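Local structure of adenosine monophosphate-protein transferase FICD homolog (Caenorhabditis elegans, 5JJ6) at residues E313-S317 / F329-V333; A270-V275 / T287-L292; F301-P307 / H336-I341; L71-D75 / L101-I105; L110-H114 / I261-E265. The protein is a FICD-type member of the Fic family that joins an N-terminal tetratricopeptide-repeat region to a mainly helical Fic domain. Residues are numbered along the deposited sequence.

Interaction 1 (E313-S317 / F329-V333); sequences EYYAS and FVRYV
This is a buried, aromatic-rich contact between two consecutive antiparallel helices of the Fic-domain region, 311-321 and 327-346, which form a helical hairpin near the centre of the chain. The short axes at 313-317 and 329-333 approach to 9.4 Å, with N-to-C directions 151° apart. The pair is tightest beside the turn: Ser317 CA lies 4.8 Å from Phe329 CA, whereas Tyr314 CA and Tyr332 CA are 7.3 Å apart. Tyr314, Phe329 and Tyr332 all take chi1 t. The Tyr332 ring thereby lies alongside the opposing helix and receives Tyr314 CA over one face, a CH-pi contact 4.2 Å from the centroid. Tyr314 CD1 meets Tyr332 CE2 at 3.6 Å and Tyr314 CE1 meets Phe329 CE1 at 4.0 Å. The hydroxyls of Tyr314 and Tyr332 are hydrogen-bonded to His271 and Thr310, respectively. Where the backbones converge, Ser317 (chi1 p) donates OG to Tyr314 O at 2.7 Å, and the same OG sits 3.3 Å from Phe329 CD1 at the ring edge.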
# COMPACT_ATOMS: atom_id res chain seq x y z
N GLU B 313 8.61 26.51 12.94
CA GLU B 313 10.00 26.55 13.33
C GLU B 313 10.77 25.55 12.50
O GLU B 313 11.80 25.90 11.90
CB GLU B 313 10.18 26.23 14.82
CG GLU B 313 9.86 27.36 15.78
CD GLU B 313 8.38 27.43 16.16
OE1 GLU B 313 7.58 26.64 15.60
OE2 GLU B 313 8.02 28.24 17.04
N TYR B 314 10.24 24.33 12.43
CA TYR B 314 10.86 23.26 11.67
C TYR B 314 11.22 23.81 10.29
O TYR B 314 12.40 23.92 9.95
CB TYR B 314 9.91 22.05 11.61
CG TYR B 314 10.34 20.91 10.72
CD1 TYR B 314 11.43 20.12 11.07
CD2 TYR B 314 9.64 20.60 9.57
CE1 TYR B 314 11.82 19.07 10.27
CE2 TYR B 314 10.03 19.55 8.77
CZ TYR B 314 11.12 18.78 9.13
OH TYR B 314 11.51 17.73 8.32
N TYR B 315 10.21 24.24 9.53
CA TYR B 315 10.46 24.68 8.17
C TYR B 315 11.31 25.94 8.15
O TYR B 315 12.18 26.10 7.28
CB TYR B 315 9.16 24.90 7.42
CG TYR B 315 8.56 23.60 6.97
CD1 TYR B 315 9.11 22.91 5.91
CD2 TYR B 315 7.44 23.05 7.61
CE1 TYR B 315 8.57 21.72 5.49
CE2 TYR B 315 6.90 21.85 7.20
CZ TYR B 315 7.48 21.19 6.13
OH TYR B 315 6.97 19.99 5.69
N ALA B 316 11.09 26.83 9.12
CA ALA B 316 11.87 28.05 9.19
C ALA B 316 13.34 27.66 9.24
O ALA B 316 14.17 28.21 8.50
CB ALA B 316 11.48 28.90 10.39
N SER B 317 13.67 26.67 10.08
CA SER B 317 15.08 26.35 10.22
C SER B 317 15.56 25.77 8.89
O SER B 317 16.62 26.15 8.40
CB SER B 317 15.34 25.40 11.39
OG SER B 317 14.78 24.15 11.13
N PHE B 329 18.73 24.66 12.33
CA PHE B 329 18.13 23.33 12.33
C PHE B 329 18.78 22.46 13.41
O PHE B 329 18.09 21.81 14.18
CB PHE B 329 18.26 22.67 10.96
CG PHE B 329 17.60 21.33 10.87
CD1 PHE B 329 16.27 21.17 11.21
CD2 PHE B 329 18.31 20.23 10.42
CE1 PHE B 329 15.65 19.92 11.12
CE2 PHE B 329 17.71 18.98 10.33
CZ PHE B 329 16.37 18.82 10.67
N VAL B 330 20.11 22.48 13.47
CA VAL B 330 20.82 21.74 14.51
C VAL B 330 20.33 22.13 15.90
O VAL B 330 20.12 21.28 16.75
CB VAL B 330 22.35 21.94 14.43
CG1 VAL B 330 23.02 21.48 15.71
CG2 VAL B 330 22.91 21.19 13.24
N ARG B 331 20.16 23.43 16.10
CA ARG B 331 19.68 23.95 17.37
C ARG B 331 18.28 23.44 17.64
O ARG B 331 17.93 23.15 18.79
CB ARG B 331 19.71 25.49 17.37
CG ARG B 331 21.12 26.09 17.38
CD ARG B 331 21.09 27.59 17.57
NE ARG B 331 21.28 28.34 16.34
CZ ARG B 331 22.39 29.00 16.05
NH1 ARG B 331 23.39 29.02 16.91
NH2 ARG B 331 22.51 29.66 14.91
N TYR B 332 17.49 23.32 16.58
CA TYR B 332 16.11 22.84 16.68
C TYR B 332 16.05 21.38 17.13
O TYR B 332 15.40 21.06 18.15
CB TYR B 332 15.41 23.02 15.33
CG TYR B 332 14.00 22.47 15.25
CD1 TYR B 332 12.94 23.15 15.81
CD2 TYR B 332 13.74 21.29 14.57
CE1 TYR B 332 11.65 22.66 15.73
CE2 TYR B 332 12.47 20.79 14.49
CZ TYR B 332 11.42 21.47 15.07
OH TYR B 332 10.14 20.96 14.98
N VAL B 333 16.72 20.50 16.39
CA VAL B 333 16.67 19.09 16.77
C VAL B 333 17.32 18.88 18.15
O VAL B 333 16.88 18.01 18.91
CB VAL B 333 17.30 18.14 15.69
CG1 VAL B 333 17.46 18.84 14.37
CG2 VAL B 333 18.57 17.52 16.16

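Interaction 2 (A270-V275 / T287-L292); sequences AHYKLV and TARLLL
His271 adopts chi1 t with chi2 near -67°, which lays its imidazole across the neighbouring helix so that Ala288 CB sits over one ring face, 4.1 Å from the centroid and 13° off the normal, a CH-pi contact. His271 NE2 lies 3.8 Å from Arg289 CG at the ring edge, and His271 CD2 is 3.8 Å from Leu292 CD1. Segments 270-275 and 287-292 are both helical; their axes pass 8.5 Å apart at a signed angle of 153°, nearly antiparallel, with His271 CA and Ala288 CA only 4.9 Å apart. The methyl side chain of Ala288 permits that approach. The HPFTDGNGR signature fills the turn between helices 263-277 and 284-297 and runs into the first turn of the second, so the contact pairs the two helices that hold the signature motif of the Fic fold. Leu274, chi1 t and chi2 p, extends CD2 to 3.6 Å from Ala288 CA and 4.0 Å from Leu291 CD2. Leu291 has the same t,p pair of rotamers, and its CD2 also comes within 4.4 Å of Ala270 CB. Val275 (t) places CG2 3.5 Å from Ala288 CB. Arg289 points its CA-to-CB bond away; its guanidinium is hydrogen-bonded to Thr144 O and to Tyr314 OH, which also pairs with His271 NE2, and the nearest atoms of the Arg289 side chain and a bound sulfate ion, probably from the crystallisation liquor, are about 5 Å apart.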
# COMPACT_ATOMS: atom_id res chain seq x y z
N ALA B 270 22.16 14.59 7.91
CA ALA B 270 21.53 13.47 7.23
C ALA B 270 20.15 13.85 6.72
O ALA B 270 19.83 13.68 5.54
CB ALA B 270 21.44 12.31 8.15
N HIS B 271 19.32 14.34 7.64
CA HIS B 271 18.00 14.84 7.30
C HIS B 271 18.04 15.77 6.10
O HIS B 271 17.27 15.61 5.15
CB HIS B 271 17.40 15.58 8.49
CG HIS B 271 16.02 16.09 8.24
ND1 HIS B 271 15.74 17.08 7.33
CD2 HIS B 271 14.84 15.75 8.81
CE1 HIS B 271 14.44 17.32 7.33
NE2 HIS B 271 13.87 16.54 8.23
N TYR B 272 18.96 16.73 6.15
CA TYR B 272 19.08 17.76 5.13
C TYR B 272 19.46 17.16 3.77
O TYR B 272 18.85 17.47 2.74
CB TYR B 272 20.15 18.79 5.54
CG TYR B 272 20.37 19.88 4.52
CD1 TYR B 272 19.34 20.76 4.19
CD2 TYR B 272 21.58 20.00 3.85
CE1 TYR B 272 19.52 21.75 3.25
CE2 TYR B 272 21.77 20.99 2.90
CZ TYR B 272 20.73 21.87 2.60
OH TYR B 272 20.88 22.86 1.66
N LYS B 273 20.48 16.31 3.78
CA LYS B 273 20.96 15.67 2.57
C LYS B 273 19.86 14.84 1.91
O LYS B 273 19.64 14.95 0.70
CB LYS B 273 22.19 14.81 2.85
CG LYS B 273 23.46 15.60 3.24
CD LYS B 273 24.72 14.74 3.13
CE LYS B 273 24.92 14.38 1.66
NZ LYS B 273 25.84 13.23 1.44
N LEU B 274 19.18 14.02 2.69
CA LEU B 274 18.11 13.18 2.15
C LEU B 274 16.97 14.04 1.59
O LEU B 274 16.49 13.81 0.48
CB LEU B 274 17.57 12.21 3.22
CG LEU B 274 16.53 11.20 2.70
CD1 LEU B 274 17.10 10.30 1.62
CD2 LEU B 274 15.97 10.36 3.81
N VAL B 275 16.57 15.06 2.35
CA VAL B 275 15.49 15.92 1.88
C VAL B 275 15.86 16.63 0.58
O VAL B 275 15.01 16.85 -0.28
CB VAL B 275 15.12 16.97 2.94
CG1 VAL B 275 14.27 18.09 2.32
CG2 VAL B 275 14.39 16.32 4.11
N THR B 287 10.45 10.03 5.86
CA THR B 287 11.58 9.11 5.86
C THR B 287 12.84 9.79 6.38
O THR B 287 13.66 9.17 7.04
CB THR B 287 11.83 8.55 4.46
OG1 THR B 287 10.58 8.09 3.91
CG2 THR B 287 12.84 7.40 4.51
N ALA B 288 13.00 11.07 6.05
CA ALA B 288 14.11 11.90 6.52
C ALA B 288 14.08 12.09 8.04
O ALA B 288 15.13 12.10 8.69
CB ALA B 288 14.10 13.24 5.83
N ARG B 289 12.90 12.34 8.59
CA ARG B 289 12.79 12.47 10.03
C ARG B 289 13.07 11.13 10.66
O ARG B 289 13.61 11.03 11.76
CB ARG B 289 11.42 13.02 10.45
CG ARG B 289 11.20 14.44 10.01
CD ARG B 289 9.95 15.07 10.58
NE ARG B 289 8.71 14.55 10.00
CZ ARG B 289 8.28 14.85 8.78
NH1 ARG B 289 9.01 15.65 8.00
NH2 ARG B 289 7.14 14.34 8.34
N LEU B 290 12.69 10.08 9.94
CA LEU B 290 12.92 8.73 10.43
C LEU B 290 14.41 8.46 10.52
O LEU B 290 14.91 7.99 11.53
CB LEU B 290 12.23 7.72 9.52
CG LEU B 290 11.72 6.45 10.19
CD1 LEU B 290 10.77 6.77 11.33
CD2 LEU B 290 11.05 5.60 9.14
N LEU B 291 15.12 8.81 9.45
CA LEU B 291 16.56 8.64 9.34
C LEU B 291 17.28 9.41 10.43
O LEU B 291 18.20 8.89 11.09
CB LEU B 291 17.03 9.11 7.96
CG LEU B 291 18.53 8.96 7.72
CD1 LEU B 291 18.97 7.56 8.10
CD2 LEU B 291 18.86 9.26 6.27
N LEU B 292 16.85 10.66 10.61
CA LEU B 292 17.32 11.49 11.70
C LEU B 292 17.24 10.69 12.99
O LEU B 292 18.24 10.51 13.71
CB LEU B 292 16.47 12.76 11.81
CG LEU B 292 16.83 13.89 12.77
CD1 LEU B 292 16.02 15.10 12.38
CD2 LEU B 292 16.53 13.56 14.22

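Interaction 3 (F301-P307 / H336-I341); sequences FPPVILP and HSEASI
An extended, irregular chain from 301 to 307 runs along one flank of helix 327-346 in the opposite direction to it: Pro302 CA is 6.5 Å from Ile341 CA, Val304 CA is 5.2 Å from Ser337 CA, and Leu306 CA is 6.3 Å from His336 CA. Phe301, with chi1 m, sets its ring beside the helix, and Phe301 CD2 reaches Ile341 CD1 at 3.7 Å. Pro302 directs CB toward the helix and puts CG 3.6 Å from Ile341 CG1, so Ile341 (m,t) bears on both residues. Pro302 and Pro303 have phi/psi of -68/169 and -53/138, a polyproline-II-like course, so the chain stays extended along the helix. Val304 (t) packs CG2 against Ser337 CB at 3.6 Å. Beside the Ile305 backbone lies Ser340 OG, 3.6 Å from Ile305 N, but this hydroxyl donates within its own helix to His336 O at 2.8 Å. Leu306 points CB away, although its CD2 comes to 4.3 Å from His336 CB. Pro307 finishes the run with CD over a face of the His336 imidazole, 3.7 Å from the centroid and 2° off the normal, a CH-pi contact. No hydrogen bond joins the segments. Helix 127-148 touches Pro303, Ile305 and Pro307, so this is the linker that follows the motif-bearing helix 284-297 in the mainly helical Fic fold, held between helices 127-148 and 327-346.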
# COMPACT_ATOMS: atom_id res chain seq x y z
N PHE B 301 20.15 7.99 22.10
CA PHE B 301 19.03 8.88 22.40
C PHE B 301 17.71 8.15 22.36
O PHE B 301 17.55 7.18 21.61
CB PHE B 301 18.99 10.06 21.43
CG PHE B 301 20.04 11.10 21.68
CD1 PHE B 301 21.30 10.97 21.14
CD2 PHE B 301 19.76 12.20 22.47
CE1 PHE B 301 22.27 11.92 21.38
CE2 PHE B 301 20.72 13.16 22.71
CZ PHE B 301 21.98 13.02 22.17
N PRO B 302 16.74 8.61 23.17
CA PRO B 302 15.37 8.12 23.01
C PRO B 302 14.84 8.62 21.68
O PRO B 302 15.46 9.50 21.10
CB PRO B 302 14.63 8.75 24.18
CG PRO B 302 15.40 9.99 24.48
CD PRO B 302 16.84 9.63 24.22
N PRO B 303 13.69 8.11 21.21
CA PRO B 303 13.14 8.65 19.96
C PRO B 303 12.99 10.17 19.98
O PRO B 303 12.61 10.76 21.00
CB PRO B 303 11.79 7.94 19.85
CG PRO B 303 12.05 6.63 20.49
CD PRO B 303 12.95 6.93 21.67
N VAL B 304 13.35 10.81 18.88
CA VAL B 304 13.27 12.26 18.82
C VAL B 304 11.98 12.71 18.14
O VAL B 304 11.78 12.51 16.93
CB VAL B 304 14.45 12.88 18.07
CG1 VAL B 304 14.24 14.37 17.91
CG2 VAL B 304 15.74 12.60 18.82
N ILE B 305 11.14 13.37 18.91
CA ILE B 305 9.87 13.79 18.39
C ILE B 305 9.91 15.27 18.08
O ILE B 305 10.07 16.11 18.96
CB ILE B 305 8.74 13.46 19.39
CG1 ILE B 305 8.59 11.95 19.50
CG2 ILE B 305 7.42 14.08 18.94
CD1 ILE B 305 7.53 11.53 20.48
N LEU B 306 9.82 15.58 16.79
CA LEU B 306 9.68 16.96 16.33
C LEU B 306 8.19 17.29 16.29
O LEU B 306 7.48 16.86 15.37
CB LEU B 306 10.32 17.16 14.94
CG LEU B 306 11.65 16.46 14.72
CD1 LEU B 306 12.12 16.58 13.27
CD2 LEU B 306 12.67 17.06 15.67
N PRO B 307 7.71 18.02 17.30
CA PRO B 307 6.26 18.18 17.46
C PRO B 307 5.64 19.06 16.38
O PRO B 307 6.28 19.98 15.87
CB PRO B 307 6.13 18.80 18.85
CG PRO B 307 7.40 19.46 19.11
CD PRO B 307 8.46 18.67 18.38
N HIS B 336 14.74 19.72 20.79
CA HIS B 336 13.64 18.77 20.94
C HIS B 336 14.05 17.37 21.39
O HIS B 336 13.26 16.67 22.02
CB HIS B 336 12.84 18.68 19.65
CG HIS B 336 11.98 19.87 19.42
ND1 HIS B 336 11.19 20.41 20.42
CD2 HIS B 336 11.80 20.66 18.34
CE1 HIS B 336 10.55 21.46 19.94
NE2 HIS B 336 10.91 21.64 18.69
N SER B 337 15.28 16.95 21.10
CA SER B 337 15.74 15.72 21.73
C SER B 337 15.95 16.00 23.22
O SER B 337 15.74 15.12 24.06
CB SER B 337 17.00 15.18 21.07
OG SER B 337 17.95 16.20 20.89
N GLU B 338 16.34 17.23 23.56
CA GLU B 338 16.42 17.58 24.97
C GLU B 338 15.02 17.49 25.59
O GLU B 338 14.86 16.98 26.69
CB GLU B 338 17.06 18.96 25.18
CG GLU B 338 16.88 19.52 26.60
CD GLU B 338 18.03 20.43 27.07
OE1 GLU B 338 17.90 21.03 28.16
OE2 GLU B 338 19.05 20.56 26.36
N ALA B 339 13.99 17.99 24.91
CA ALA B 339 12.63 17.90 25.44
C ALA B 339 12.12 16.45 25.54
O ALA B 339 11.29 16.14 26.39
CB ALA B 339 11.67 18.74 24.61
N SER B 340 12.58 15.59 24.63
CA SER B 340 12.26 14.16 24.67
C SER B 340 12.85 13.50 25.91
O SER B 340 12.13 12.89 26.73
CB SER B 340 12.78 13.47 23.41
OG SER B 340 12.27 14.11 22.24
N ILE B 341 14.17 13.60 26.03
CA ILE B 341 14.85 13.06 27.20
C ILE B 341 14.18 13.61 28.45
O ILE B 341 13.94 12.88 29.40
CB ILE B 341 16.33 13.43 27.20
CG1 ILE B 341 17.02 12.79 26.00
CG2 ILE B 341 16.99 12.93 28.46
CD1 ILE B 341 18.47 13.15 25.86

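Interaction 4 (L71-D75 / L101-I105); sequences LVEAD and LVSAI
Aliphatic contacts dominate between helical segments 71-75 and 101-105, whose axes approach to 10.1 Å at a signed angle of -130°; Val72 CA and Val102 CA, 5.9 Å apart, set the register. Leu71 (chi1 -143°, between wells, chi2 p) points CB toward the partner and brings CD2 to 3.6 Å from Leu101 CD1 and 4.1 Å from Ile105 CD1. Leu101 and Ile105, both m,t and one turn apart, thus meet the same leucine methyl. Val72 (t) places CG2 4.1 Å from Ile105 CD1, while Val102 (m) aims CG1 between Val72 CA, at 4.3 Å, and Asp75 CB, at 3.7 Å. Helix 71-84 follows helix 55-67 as the second helix of a tetratricopeptide-repeat hairpin, recognisable from the sequence, and helix 89-120 is the long segment that continues into the Fic-domain region, so the contact lies where repeat and linker helix meet. Polar bonding does not cross between the two segments. Instead the carboxylate of Asp75 (chi1 t) forms a salt bridge to Arg327 and a hydrogen bond to Thr98. Within each helix the one-turn backbone bond is intact: Asp75 N to Leu71 O spans 2.9 Å, and Ile105 N to Leu101 O spans 3.0 Å.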
# COMPACT_ATOMS: atom_id res chain seq x y z
N LEU B 71 22.08 37.22 21.21
CA LEU B 71 23.21 37.09 20.33
C LEU B 71 22.90 36.17 19.16
O LEU B 71 23.14 36.52 18.01
CB LEU B 71 24.40 36.57 21.12
CG LEU B 71 25.78 37.10 20.77
CD1 LEU B 71 25.75 38.61 20.57
CD2 LEU B 71 26.66 36.73 21.93
N VAL B 72 22.33 35.01 19.45
CA VAL B 72 22.08 34.02 18.41
C VAL B 72 21.06 34.55 17.42
O VAL B 72 21.17 34.33 16.20
CB VAL B 72 21.60 32.68 19.02
CG1 VAL B 72 21.32 31.65 17.93
CG2 VAL B 72 22.65 32.14 19.98
N GLU B 73 20.10 35.33 17.91
CA GLU B 73 19.11 35.88 17.02
C GLU B 73 19.69 37.03 16.18
O GLU B 73 19.38 37.17 14.98
CB GLU B 73 17.88 36.34 17.81
CG GLU B 73 16.68 36.50 16.90
CD GLU B 73 16.30 35.19 16.20
OE1 GLU B 73 16.59 34.10 16.77
OE2 GLU B 73 15.78 35.26 15.06
N ALA B 74 20.57 37.82 16.79
CA ALA B 74 21.24 38.91 16.09
C ALA B 74 22.04 38.36 14.92
O ALA B 74 21.92 38.82 13.76
CB ALA B 74 22.13 39.67 17.03
N ASP B 75 22.88 37.39 15.25
CA ASP B 75 23.65 36.66 14.25
C ASP B 75 22.74 36.11 13.13
O ASP B 75 23.08 36.20 11.95
CB ASP B 75 24.44 35.54 14.91
CG ASP B 75 25.12 34.65 13.92
OD1 ASP B 75 24.45 33.71 13.40
OD2 ASP B 75 26.32 34.87 13.65
N LEU B 101 31.37 33.92 19.13
CA LEU B 101 30.51 33.83 20.31
C LEU B 101 29.40 32.78 20.14
O LEU B 101 29.22 31.91 21.00
CB LEU B 101 29.89 35.19 20.62
CG LEU B 101 30.82 36.38 20.90
CD1 LEU B 101 30.01 37.64 21.15
CD2 LEU B 101 31.76 36.09 22.06
N VAL B 102 28.64 32.86 19.04
CA VAL B 102 27.58 31.88 18.83
C VAL B 102 28.17 30.47 18.72
O VAL B 102 27.51 29.51 19.13
CB VAL B 102 26.68 32.19 17.59
CG1 VAL B 102 26.30 33.67 17.55
CG2 VAL B 102 27.32 31.75 16.32
N SER B 103 29.38 30.32 18.18
CA SER B 103 30.02 28.99 18.17
C SER B 103 30.22 28.46 19.59
O SER B 103 29.98 27.27 19.85
CB SER B 103 31.38 29.01 17.46
OG SER B 103 31.24 29.15 16.07
N ALA B 104 30.65 29.35 20.49
CA ALA B 104 30.83 28.95 21.89
C ALA B 104 29.50 28.49 22.51
O ALA B 104 29.39 27.38 23.10
CB ALA B 104 31.41 30.10 22.68
N ILE B 105 28.49 29.34 22.34
CA ILE B 105 27.13 29.10 22.82
C ILE B 105 26.59 27.74 22.35
O ILE B 105 26.10 26.93 23.14
CB ILE B 105 26.19 30.22 22.36
CG1 ILE B 105 26.64 31.55 22.98
CG2 ILE B 105 24.75 29.91 22.75
CD1 ILE B 105 25.83 32.75 22.54

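Interaction 5 (L110-H114 / I261-E265); sequences LRSVH and IDPIE
Leu110 overlaps the side chains of Asp262 and Ile264, placing CD1 3.4 Å from Asp262 OD2 and CD2 3.9 Å from Ile264 CD1. The contact sets the side of the long linker helix 89-120 against the capped N-terminus of helix 263-277, a helix of the Fic fold; Asp262 is its N-cap and Pro263 its first residue. The backbones stand well apart, the nearest alpha carbons being Leu110 CA and Ile264 CA at 8.0 Å, so side chains bridge the gap. Leu110 and Ile264 (both m,t) form the apolar half with Val113 (t), whose CG1 lies 3.6 Å from Ile264 CD1. In the polar half, His114 (chi1 -88°) extends its imidazole so that the ring edge meets Asp262, and its CE1 packs 3.6 Å from Pro263 CD. Asp262 (chi1 t) uses one oxygen twice: OD1 accepts the capping bond from Ile264 N at 3.0 Å, and it also accepts a hydrogen bond from His114 NE2 at 2.7 Å, with an angle of 161° at the hydrogen.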
# COMPACT_ATOMS: atom_id res chain seq x y z
N LEU B 110 25.11 21.87 22.85
CA LEU B 110 25.35 20.47 22.53
C LEU B 110 25.91 19.66 23.69
O LEU B 110 25.52 18.51 23.90
CB LEU B 110 26.29 20.35 21.34
CG LEU B 110 25.71 20.80 20.01
CD1 LEU B 110 26.61 20.34 18.89
CD2 LEU B 110 24.29 20.28 19.82
N ARG B 111 26.84 20.24 24.45
CA ARG B 111 27.38 19.54 25.61
C ARG B 111 26.30 19.26 26.65
O ARG B 111 26.24 18.17 27.22
CB ARG B 111 28.54 20.32 26.23
CG ARG B 111 29.89 19.63 25.99
CD ARG B 111 31.04 20.57 26.24
NE ARG B 111 30.71 21.52 27.29
CZ ARG B 111 30.80 22.84 27.16
NH1 ARG B 111 31.20 23.38 26.01
NH2 ARG B 111 30.47 23.63 28.18
N SER B 112 25.42 20.23 26.87
CA SER B 112 24.34 20.11 27.84
C SER B 112 23.37 18.98 27.44
O SER B 112 23.00 18.13 28.27
CB SER B 112 23.60 21.44 27.98
OG SER B 112 22.31 21.24 28.53
N VAL B 113 22.97 18.98 26.17
CA VAL B 113 22.11 17.92 25.66
C VAL B 113 22.78 16.55 25.81
O VAL B 113 22.15 15.58 26.21
CB VAL B 113 21.78 18.14 24.17
CG1 VAL B 113 21.11 16.90 23.56
CG2 VAL B 113 20.89 19.35 24.01
N HIS B 114 24.07 16.48 25.52
CA HIS B 114 24.79 15.23 25.69
C HIS B 114 24.84 14.76 27.15
O HIS B 114 24.66 13.56 27.42
CB HIS B 114 26.18 15.34 25.10
CG HIS B 114 26.23 15.00 23.64
ND1 HIS B 114 26.73 13.81 23.17
CD2 HIS B 114 25.79 15.69 22.56
CE1 HIS B 114 26.62 13.78 21.85
NE2 HIS B 114 26.06 14.91 21.45
N ILE B 261 32.00 13.54 14.46
CA ILE B 261 31.15 14.72 14.66
C ILE B 261 29.98 14.39 15.57
O ILE B 261 29.57 13.23 15.66
CB ILE B 261 30.66 15.31 13.32
CG1 ILE B 261 30.06 14.23 12.43
CG2 ILE B 261 31.83 15.95 12.57
CD1 ILE B 261 29.89 14.69 10.98
N ASP B 262 29.46 15.40 16.26
CA ASP B 262 28.34 15.24 17.18
C ASP B 262 27.15 14.56 16.51
O ASP B 262 26.72 14.97 15.42
CB ASP B 262 27.92 16.62 17.72
CG ASP B 262 27.04 16.54 18.96
OD1 ASP B 262 26.00 15.84 18.92
OD2 ASP B 262 27.37 17.19 19.98
N PRO B 263 26.61 13.50 17.15
CA PRO B 263 25.44 12.76 16.68
C PRO B 263 24.30 13.67 16.24
O PRO B 263 23.65 13.39 15.24
CB PRO B 263 25.05 11.94 17.90
CG PRO B 263 26.31 11.71 18.61
CD PRO B 263 27.12 12.95 18.42
N ILE B 264 24.03 14.73 17.00
CA ILE B 264 22.96 15.66 16.66
C ILE B 264 23.21 16.35 15.33
O ILE B 264 22.32 16.46 14.48
CB ILE B 264 22.78 16.72 17.73
CG1 ILE B 264 22.33 16.08 19.04
CG2 ILE B 264 21.74 17.72 17.31
CD1 ILE B 264 22.09 17.09 20.14
N GLU B 265 24.42 16.83 15.13
CA GLU B 265 24.76 17.47 13.87
C GLU B 265 24.78 16.46 12.71
O GLU B 265 24.31 16.76 11.61
CB GLU B 265 26.10 18.18 14.00
CG GLU B 265 26.25 19.29 13.00
CD GLU B 265 27.40 20.20 13.33
OE1 GLU B 265 27.89 20.14 14.48
OE2 GLU B 265 27.80 20.99 12.44

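Along the chain, interaction 4 comes first, then interaction 5, then interaction 2, and last interaction 3, whose loop encloses interaction 1. Helix 89-120 carries one side of both interactions 4 and 5, whose centres are 17 Å apart, and so links the repeat region to the Fic-domain region. Helix 263-277 serves interactions 5 and 2, helix 327-346 interactions 1 and 3. Interaction 1 is the hub: it lies 13 to 15 Å, centre to centre, from each of the others and touches all four, with probable hydrogen bonds from Tyr314 OH to His271 and Arg289 of interaction 2. Interactions 2 and 4, with centres 26 Å apart, do not touch; the start of helix 327-346 touches both, through Phe329 and Arg331.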